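Local structure of deferrochelatase (Vibrio cholerae, 5DE0) at residues Glu225-Gly228 against Leu229-Val232; Phe290-Gln294 against Val295-Glu299. The protein binds heme b and probably acts as a dye-decolorizing (DyP-type) peroxidase. All blocks are in the same frame, centred on the assembly; numbering follows the deposited sequence.

Interaction 1 of 2, residues Glu225-Gly228 against Leu229-Val232; sequences EGKG and LKIV. With HEM (protoporphyrin IX containing Fe), chain F.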
ATOM      1  N   GLU B 225      18.834  24.855 -25.902  1.00 54.75           N
ATOM      2  CA  GLU B 225      18.737  24.763 -27.359  1.00 56.12           C
ATOM      3  C   GLU B 225      18.762  26.067 -28.190  1.00 55.86           C
ATOM      4  O   GLU B 225      19.380  26.063 -29.257  1.00 56.28           O
ATOM      5  CB  GLU B 225      17.473  23.960 -27.725  1.00 57.95           C
ATOM      6  CG  GLU B 225      17.285  22.702 -26.893  1.00 56.60           C
ATOM      7  CD  GLU B 225      17.017  21.464 -27.729  1.00 62.44           C
ATOM      8  OE1 GLU B 225      16.481  21.592 -28.851  1.00 62.07           O
ATOM      9  OE2 GLU B 225      17.355  20.358 -27.260  1.00 59.25           O
ATOM     10  N   GLY B 226      18.140  27.173 -27.761  1.00 54.99           N
ATOM     11  CA  GLY B 226      17.474  27.364 -26.481  1.00 55.25           C
ATOM     12  C   GLY B 226      15.997  27.017 -26.464  1.00 58.93           C
ATOM     13  O   GLY B 226      15.151  27.777 -26.946  1.00 54.79           O
ATOM     14  N   LYS B 227      15.695  25.854 -25.898  1.00 56.53           N
ATOM     15  CA  LYS B 227      14.333  25.359 -25.784  1.00 51.87           C
ATOM     16  C   LYS B 227      14.312  24.374 -24.629  1.00 49.14           C
ATOM     17  O   LYS B 227      15.219  23.550 -24.484  1.00 48.31           O
ATOM     18  CB  LYS B 227      13.858  24.704 -27.085  1.00 53.62           C
ATOM     19  CG  LYS B 227      12.417  25.039 -27.449  1.00 55.31           C
ATOM     20  CD  LYS B 227      11.431  24.231 -26.628  1.00 59.18           C
ATOM     21  CE  LYS B 227      10.309  25.109 -26.098  1.00 54.64           C
ATOM     22  NZ  LYS B 227      10.776  26.005 -24.998  1.00 51.44           N
ATOM     23  N   GLY B 228      13.280  24.473 -23.800  1.00 46.88           N
ATOM     24  CA  GLY B 228      13.205  23.714 -22.564  1.00 42.41           C
ATOM     25  C   GLY B 228      13.369  22.210 -22.683  1.00 38.59           C
ATOM     26  O   GLY B 228      12.761  21.586 -23.558  1.00 38.39           O
ATOM     27  N   LEU B 229      14.198  21.629 -21.815  1.00 36.40           N
ATOM     28  CA  LEU B 229      14.323  20.178 -21.739  1.00 34.10           C
ATOM     29  C   LEU B 229      13.123  19.625 -21.001  1.00 31.77           C
ATOM     30  O   LEU B 229      12.966  19.846 -19.801  1.00 30.98           O
ATOM     31  CB  LEU B 229      15.615  19.761 -21.038  1.00 33.12           C
ATOM     32  CG  LEU B 229      16.910  20.428 -21.505  1.00 36.00           C
ATOM     33  CD1 LEU B 229      18.120  19.957 -20.668  1.00 35.10           C
ATOM     34  CD2 LEU B 229      17.149  20.145 -22.978  1.00 37.59           C
ATOM     35  N   LYS B 230      12.260  18.930 -21.731  1.00 29.77           N
ATOM     36  CA  LYS B 230      11.012  18.457 -21.156  1.00 29.25           C
ATOM     37  C   LYS B 230      10.967  16.940 -21.009  1.00 26.80           C
ATOM     38  O   LYS B 230      11.527  16.205 -21.820  1.00 25.94           O
ATOM     39  CB  LYS B 230       9.832  18.948 -21.996  1.00 30.39           C
ATOM     40  CG  LYS B 230       9.540  20.423 -21.784  1.00 32.95           C
ATOM     41  CD  LYS B 230       8.500  20.952 -22.748  1.00 37.94           C
ATOM     42  CE  LYS B 230       8.063  22.348 -22.344  1.00 40.79           C
ATOM     43  NZ  LYS B 230       9.228  23.244 -22.102  1.00 41.19           N
ATOM     44  N   ILE B 231      10.308  16.487 -19.946  1.00 25.49           N
ATOM     45  CA  ILE B 231      10.112  15.065 -19.687  1.00 23.96           C
ATOM     46  C   ILE B 231       8.659  14.806 -19.311  1.00 24.41           C
ATOM     47  O   ILE B 231       7.941  15.722 -18.909  1.00 23.29           O
ATOM     48  CB  ILE B 231      11.027  14.550 -18.557  1.00 22.75           C
ATOM     49  CG1 ILE B 231      10.688  15.245 -17.237  1.00 22.36           C
ATOM     50  CG2 ILE B 231      12.494  14.751 -18.915  1.00 23.80           C
ATOM     51  CD1 ILE B 231      11.545  14.790 -16.075  1.00 22.33           C
ATOM     52  N   VAL B 232       8.227  13.558 -19.454  1.00 22.68           N
ATOM     53  CA  VAL B 232       6.889  13.161 -19.044  1.00 21.98           C
ATOM     54  C   VAL B 232       6.969  12.344 -17.760  1.00 21.23           C
ATOM     55  O   VAL B 232       7.418  11.198 -17.771  1.00 20.37           O
ATOM     56  CB  VAL B 232       6.173  12.345 -20.137  1.00 22.89           C
ATOM     57  CG1 VAL B 232       4.818  11.862 -19.640  1.00 23.10           C
ATOM     58  CG2 VAL B 232       6.017  13.178 -21.402  1.00 25.16           C
TER
HETATM   59  CHA HEM F 401       8.599  20.127 -11.296  1.00 24.51           C
HETATM   60  CHB HEM F 401      11.912  16.952 -12.871  1.00 23.66           C
HETATM   61  CHC HEM F 401      12.321  15.094  -8.394  1.00 23.49           C
HETATM   62  CHD HEM F 401       8.425  17.659  -7.066  1.00 24.63           C
HETATM   63  C1A HEM F 401       9.463  19.433 -12.115  1.00 24.82           C
HETATM   64  C2A HEM F 401       9.679  19.668 -13.529  1.00 25.10           C
HETATM   65  C3A HEM F 401      10.590  18.790 -13.962  1.00 24.49           C
HETATM   66  C4A HEM F 401      10.986  17.969 -12.838  1.00 23.72           C
HETATM   67  CMA HEM F 401      11.138  18.659 -15.400  1.00 23.93           C
HETATM   68  CAA HEM F 401       8.974  20.749 -14.378  1.00 24.63           C
HETATM   69  CBA HEM F 401       9.947  21.906 -14.601  1.00 26.60           C
HETATM   70  CGA HEM F 401       9.241  23.046 -15.282  1.00 26.68           C
HETATM   71  O1A HEM F 401       8.513  23.800 -14.587  1.00 26.84           O
HETATM   72  O2A HEM F 401       9.413  23.199 -16.518  1.00 27.26           O
HETATM   73  C1B HEM F 401      12.367  16.239 -11.786  1.00 23.33           C
HETATM   74  C2B HEM F 401      13.523  15.370 -11.780  1.00 23.47           C
HETATM   75  C3B HEM F 401      13.648  14.847 -10.561  1.00 23.67           C
HETATM   76  C4B HEM F 401      12.572  15.371  -9.727  1.00 22.62           C
HETATM   77  CMB HEM F 401      14.450  15.082 -12.981  1.00 22.57           C
HETATM   78  CAB HEM F 401      14.779  13.864 -10.184  1.00 21.91           C
HETATM   79  CBB HEM F 401      14.866  13.304  -8.979  1.00 23.47           C
HETATM   80  C1C HEM F 401      11.279  15.598  -7.642  1.00 23.69           C
HETATM   81  C2C HEM F 401      10.956  15.247  -6.271  1.00 24.21           C
HETATM   82  C3C HEM F 401       9.872  15.961  -5.910  1.00 24.32           C
HETATM   83  C4C HEM F 401       9.489  16.784  -7.039  1.00 24.78           C
HETATM   84  CMC HEM F 401      11.753  14.220  -5.432  1.00 22.87           C
HETATM   85  CAC HEM F 401       9.094  15.999  -4.570  1.00 23.95           C
HETATM   86  CBC HEM F 401       9.461  15.360  -3.455  1.00 25.54           C
HETATM   87  C1D HEM F 401       8.181  18.635  -8.010  1.00 24.16           C
HETATM   88  C2D HEM F 401       7.326  19.784  -7.820  1.00 24.82           C
HETATM   89  C3D HEM F 401       7.377  20.556  -9.145  1.00 24.26           C
HETATM   90  C4D HEM F 401       8.260  19.795 -10.001  1.00 24.13           C
HETATM   91  CMD HEM F 401       6.525  20.161  -6.556  1.00 24.94           C
HETATM   92  CAD HEM F 401       6.645  21.871  -9.482  1.00 24.58           C
HETATM   93  CBD HEM F 401       5.247  21.585 -10.019  1.00 24.72           C
HETATM   94  CGD HEM F 401       5.340  20.849 -11.330  1.00 25.80           C
HETATM   95  O1D HEM F 401       5.199  19.599 -11.327  1.00 24.26           O
HETATM   96  O2D HEM F 401       5.550  21.509 -12.381  1.00 25.58           O
HETATM   97  NA  HEM F 401      10.278  18.388 -11.728  1.00 25.41           N
HETATM   98  NB  HEM F 401      11.812  16.217 -10.518  1.00 24.74           N
HETATM   99  NC  HEM F 401      10.364  16.539  -8.075  1.00 25.38           N
HETATM  100  ND  HEM F 401       8.708  18.681  -9.297  1.00 25.53           N
HETATM  101 FE   HEM F 401      10.333  17.525  -9.868  1.00 29.49          FE
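Lys227 and Lys230 bring two like charges close together, their NZ atoms 4.3 Å apart. They sit in the loop that leads from helix 216-220 to strand 232-239, in the C-terminal half of a DyP-type peroxidase. A cis peptide bond precedes Gly226 and changes the direction of the chain locally. Gly228 follows Lys227.

The side chain of Lys230 runs back alongside Gly228. Its CG lies 3.9 Å from Gly228 O. The chain is extended through its middle and bends only at the last torsion (chi4 50°), which brings NZ to 4.0 Å from Gly228 CA. With no side chain of its own, Gly228 leaves the ammonium group this place. The heme propionate oxygen O2A lies beyond contact distance of Lys230 NZ, but its negative charge may ease the pairing of the lysines.

Leu229 is the buried residue of the loop. Its branch CD2 meets the carboxylate end of Glu225, 4.3 Å from OE2, and also lies near Lys227 O. Its side chain packs on Asn258 and Thr261 of helix 257-266, and its backbone is hydrogen-bonded to Ile222. Asn258 ND2 also bonds to Lys230 O, tying the loop to that helix.

Further along, the chain reaches the heme pocket through Ile231. With chi1 at 63° and chi2 at 180°, the longer branch of Ile231 reaches out toward the heme edge. CD1 approaches the porphyrin from beyond its rim and off its plane, 3.9 Å from the meso carbon CHB.

Interaction 2 of 2, residues Phe290-Gln294 against Val295-Glu299; sequences FAPSQ and VMLQE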
ATOM      1  N   PHE B 290      14.879   1.470 -21.037  1.00 20.82           N
ATOM      2  CA  PHE B 290      14.225   1.847 -22.277  1.00 22.59           C
ATOM      3  C   PHE B 290      12.971   1.005 -22.463  1.00 23.26           C
ATOM      4  O   PHE B 290      13.035  -0.224 -22.519  1.00 22.76           O
ATOM      5  CB  PHE B 290      15.157   1.683 -23.476  1.00 24.13           C
ATOM      6  CG  PHE B 290      14.559   2.152 -24.770  1.00 24.56           C
ATOM      7  CD1 PHE B 290      13.900   1.271 -25.613  1.00 25.10           C
ATOM      8  CD2 PHE B 290      14.661   3.479 -25.144  1.00 24.72           C
ATOM      9  CE1 PHE B 290      13.354   1.708 -26.806  1.00 25.93           C
ATOM     10  CE2 PHE B 290      14.119   3.923 -26.333  1.00 26.26           C
ATOM     11  CZ  PHE B 290      13.465   3.036 -27.167  1.00 26.59           C
ATOM     12  N   ALA B 291      11.829   1.674 -22.545  1.00 22.03           N
ATOM     13  CA  ALA B 291      10.571   0.993 -22.800  1.00 22.38           C
ATOM     14  C   ALA B 291      10.306   0.984 -24.296  1.00 23.70           C
ATOM     15  O   ALA B 291       9.974   2.014 -24.878  1.00 24.10           O
ATOM     16  CB  ALA B 291       9.432   1.661 -22.053  1.00 22.44           C
ATOM     17  N   PRO B 292      10.450  -0.190 -24.929  1.00 23.82           N
ATOM     18  CA  PRO B 292      10.268  -0.269 -26.380  1.00 24.74           C
ATOM     19  C   PRO B 292       8.802  -0.129 -26.771  1.00 24.57           C
ATOM     20  O   PRO B 292       7.929  -0.154 -25.901  1.00 23.35           O
ATOM     21  CB  PRO B 292      10.794  -1.666 -26.722  1.00 26.60           C
ATOM     22  CG  PRO B 292      10.540  -2.460 -25.490  1.00 25.47           C
ATOM     23  CD  PRO B 292      10.726  -1.512 -24.335  1.00 23.20           C
ATOM     24  N   SER B 293       8.540   0.028 -28.063  1.00 24.94           N
ATOM     25  CA  SER B 293       7.178   0.008 -28.578  1.00 26.61           C
ATOM     26  C   SER B 293       6.548  -1.359 -28.323  1.00 27.56           C
ATOM     27  O   SER B 293       7.243  -2.311 -27.959  1.00 27.55           O
ATOM     28  CB  SER B 293       7.166   0.334 -30.071  1.00 27.58           C
ATOM     29  OG  SER B 293       8.036  -0.532 -30.776  1.00 26.91           O
ATOM     30  N   GLN B 294       5.237  -1.454 -28.505  1.00 27.75           N
ATOM     31  CA  GLN B 294       4.536  -2.713 -28.286  1.00 30.48           C
ATOM     32  C   GLN B 294       5.046  -3.793 -29.234  1.00 30.72           C
ATOM     33  O   GLN B 294       5.177  -4.957 -28.853  1.00 35.58           O
ATOM     34  CB  GLN B 294       3.029  -2.530 -28.467  1.00 30.73           C
ATOM     35  CG  GLN B 294       2.428  -1.409 -27.640  1.00 30.42           C
ATOM     36  CD  GLN B 294       0.914  -1.420 -27.675  1.00 32.37           C
ATOM     37  OE1 GLN B 294       0.297  -2.450 -27.944  1.00 44.98           O
ATOM     38  NE2 GLN B 294       0.305  -0.270 -27.406  1.00 30.98           N
ATOM     39  N   VAL B 295       5.339  -3.392 -30.468  1.00 30.21           N
ATOM     40  CA  VAL B 295       5.811  -4.320 -31.488  1.00 31.55           C
ATOM     41  C   VAL B 295       7.187  -4.882 -31.145  1.00 32.03           C
ATOM     42  O   VAL B 295       7.385  -6.096 -31.150  1.00 33.99           O
ATOM     43  CB  VAL B 295       5.873  -3.650 -32.874  1.00 31.43           C
ATOM     44  CG1 VAL B 295       6.492  -4.592 -33.895  1.00 33.23           C
ATOM     45  CG2 VAL B 295       4.483  -3.220 -33.316  1.00 32.49           C
ATOM     46  N   MET B 296       8.133  -3.997 -30.845  1.00 31.36           N
ATOM     47  CA  MET B 296       9.489  -4.420 -30.513  1.00 31.95           C
ATOM     48  C   MET B 296       9.499  -5.320 -29.281  1.00 32.57           C
ATOM     49  O   MET B 296      10.244  -6.297 -29.227  1.00 33.54           O
ATOM     50  CB  MET B 296      10.398  -3.209 -30.289  1.00 29.98           C
ATOM     51  CG  MET B 296      11.787  -3.578 -29.785  1.00 31.20           C
ATOM     52  SD  MET B 296      12.947  -2.200 -29.756  1.00 32.11           S
ATOM     53  CE  MET B 296      13.141  -1.885 -31.507  1.00 35.73           C
ATOM     54  N   LEU B 297       8.660  -4.991 -28.303  1.00 31.04           N
ATOM     55  CA  LEU B 297       8.544  -5.785 -27.085  1.00 31.00           C
ATOM     56  C   LEU B 297       8.189  -7.237 -27.399  1.00 31.97           C
ATOM     57  O   LEU B 297       8.720  -8.162 -26.789  1.00 31.51           O
ATOM     58  CB  LEU B 297       7.496  -5.180 -26.148  1.00 28.98           C
ATOM     59  CG  LEU B 297       7.207  -5.960 -24.862  1.00 27.36           C
ATOM     60  CD1 LEU B 297       8.469  -6.109 -24.028  1.00 26.93           C
ATOM     61  CD2 LEU B 297       6.101  -5.289 -24.056  1.00 25.93           C
ATOM     62  N   GLN B 298       7.293  -7.428 -28.363  1.00 31.98           N
ATOM     63  CA  GLN B 298       6.864  -8.766 -28.752  1.00 33.62           C
ATOM     64  C   GLN B 298       7.866  -9.431 -29.695  1.00 35.48           C
ATOM     65  O   GLN B 298       7.779 -10.631 -29.953  1.00 36.74           O
ATOM     66  CB  GLN B 298       5.481  -8.712 -29.408  1.00 32.13           C
ATOM     67  CG  GLN B 298       4.394  -8.155 -28.502  1.00 31.30           C
ATOM     68  CD  GLN B 298       4.200  -8.983 -27.246  1.00 29.83           C
ATOM     69  OE1 GLN B 298       4.166 -10.212 -27.299  1.00 32.06           O
ATOM     70  NE2 GLN B 298       4.076  -8.310 -26.106  1.00 28.26           N
ATOM     71  N   GLU B 299       8.815  -8.649 -30.203  1.00 36.20           N
ATOM     72  CA  GLU B 299       9.805  -9.162 -31.146  1.00 38.77           C
ATOM     73  C   GLU B 299      11.173  -9.373 -30.504  1.00 38.33           C
ATOM     74  O   GLU B 299      12.100  -9.850 -31.155  1.00 40.55           O
ATOM     75  CB  GLU B 299       9.944  -8.217 -32.344  1.00 41.13           C
ATOM     76  CG  GLU B 299       8.714  -8.149 -33.234  1.00 44.02           C
ATOM     77  CD  GLU B 299       8.416  -9.463 -33.932  1.00 48.69           C
ATOM     78  OE1 GLU B 299       9.345 -10.286 -34.086  1.00 53.73           O
ATOM     79  OE2 GLU B 299       7.250  -9.676 -34.329  1.00 53.58           O
TER
HETATM   80  O   HOH W   1       3.386  -5.206 -26.354  1.00 29.55           O
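Ser293 meets Met296 and Leu297 at the start of the short helix 294-299, where it is the N-cap. Three hydrogen bonds hold the first turn. Leu297 N gives a fairly straight bond to Ser293 O (3.1 Å, 159° at the hydrogen). Gln298 N bonds to Gln294 O at 3.3 Å and is more bent. The capping bond from Met296 N to Ser293 OG is weak, at 3.5 Å. It depends on chi1 of Ser293 (54°), which turns OG back over the helix start.

A water adds a polar bridge. It donates to Gln294 O and accepts from Gln298 NE2, so Gln294 O receives two donors. The CG of Gln298, placed by chi1 (-60°), lies 3.3 Å from Gln294 O, and the bend at chi2 curls the amide back to the water.

The apolar contacts centre on Pro292, just before the cap. Its CB lies 3.7 Å from Met296 CG and close to SD. Its CG lies 4.1 Å from Leu297 CB. The Pro292-Leu297 pair, the residue before the N-cap against the fourth residue after it, is a hydrophobic staple; Met296 adds to it.

The segment joins the end of strand 281-291 to the C-terminal helix. Gln294 NE2 bonds to Ser7 O near the N-terminus, and Gln298 NE2 to Lys38 O at the end of helix 30-38. Leu297 packs on Phe62 of strand 57-62, while Phe290 meets Tyr173 of strand 172-181 edge-to-face.

Overall arrangement
Interaction 1 comes first along the chain and interaction 2 near its end. Their centres are about 25 Å apart. Their nearest atoms are about 11 Å apart, so they do not touch. Both border the same four-stranded antiparallel sheet, at its two outermost strands. Residues 229-232 lead into strand 232-239, and residues 290-294 leave strand 281-291. Strands 247-253 and 172-181 lie between them. Interaction 1 is on the heme side, and Ile231 belongs to the pocket. Interaction 2 faces the N-terminal half: strand 281-291 is backbone-bonded to strand 57-62 at Phe290 and Phe62. One sheet thus reaches from the cofactor site to the junction of the two halves.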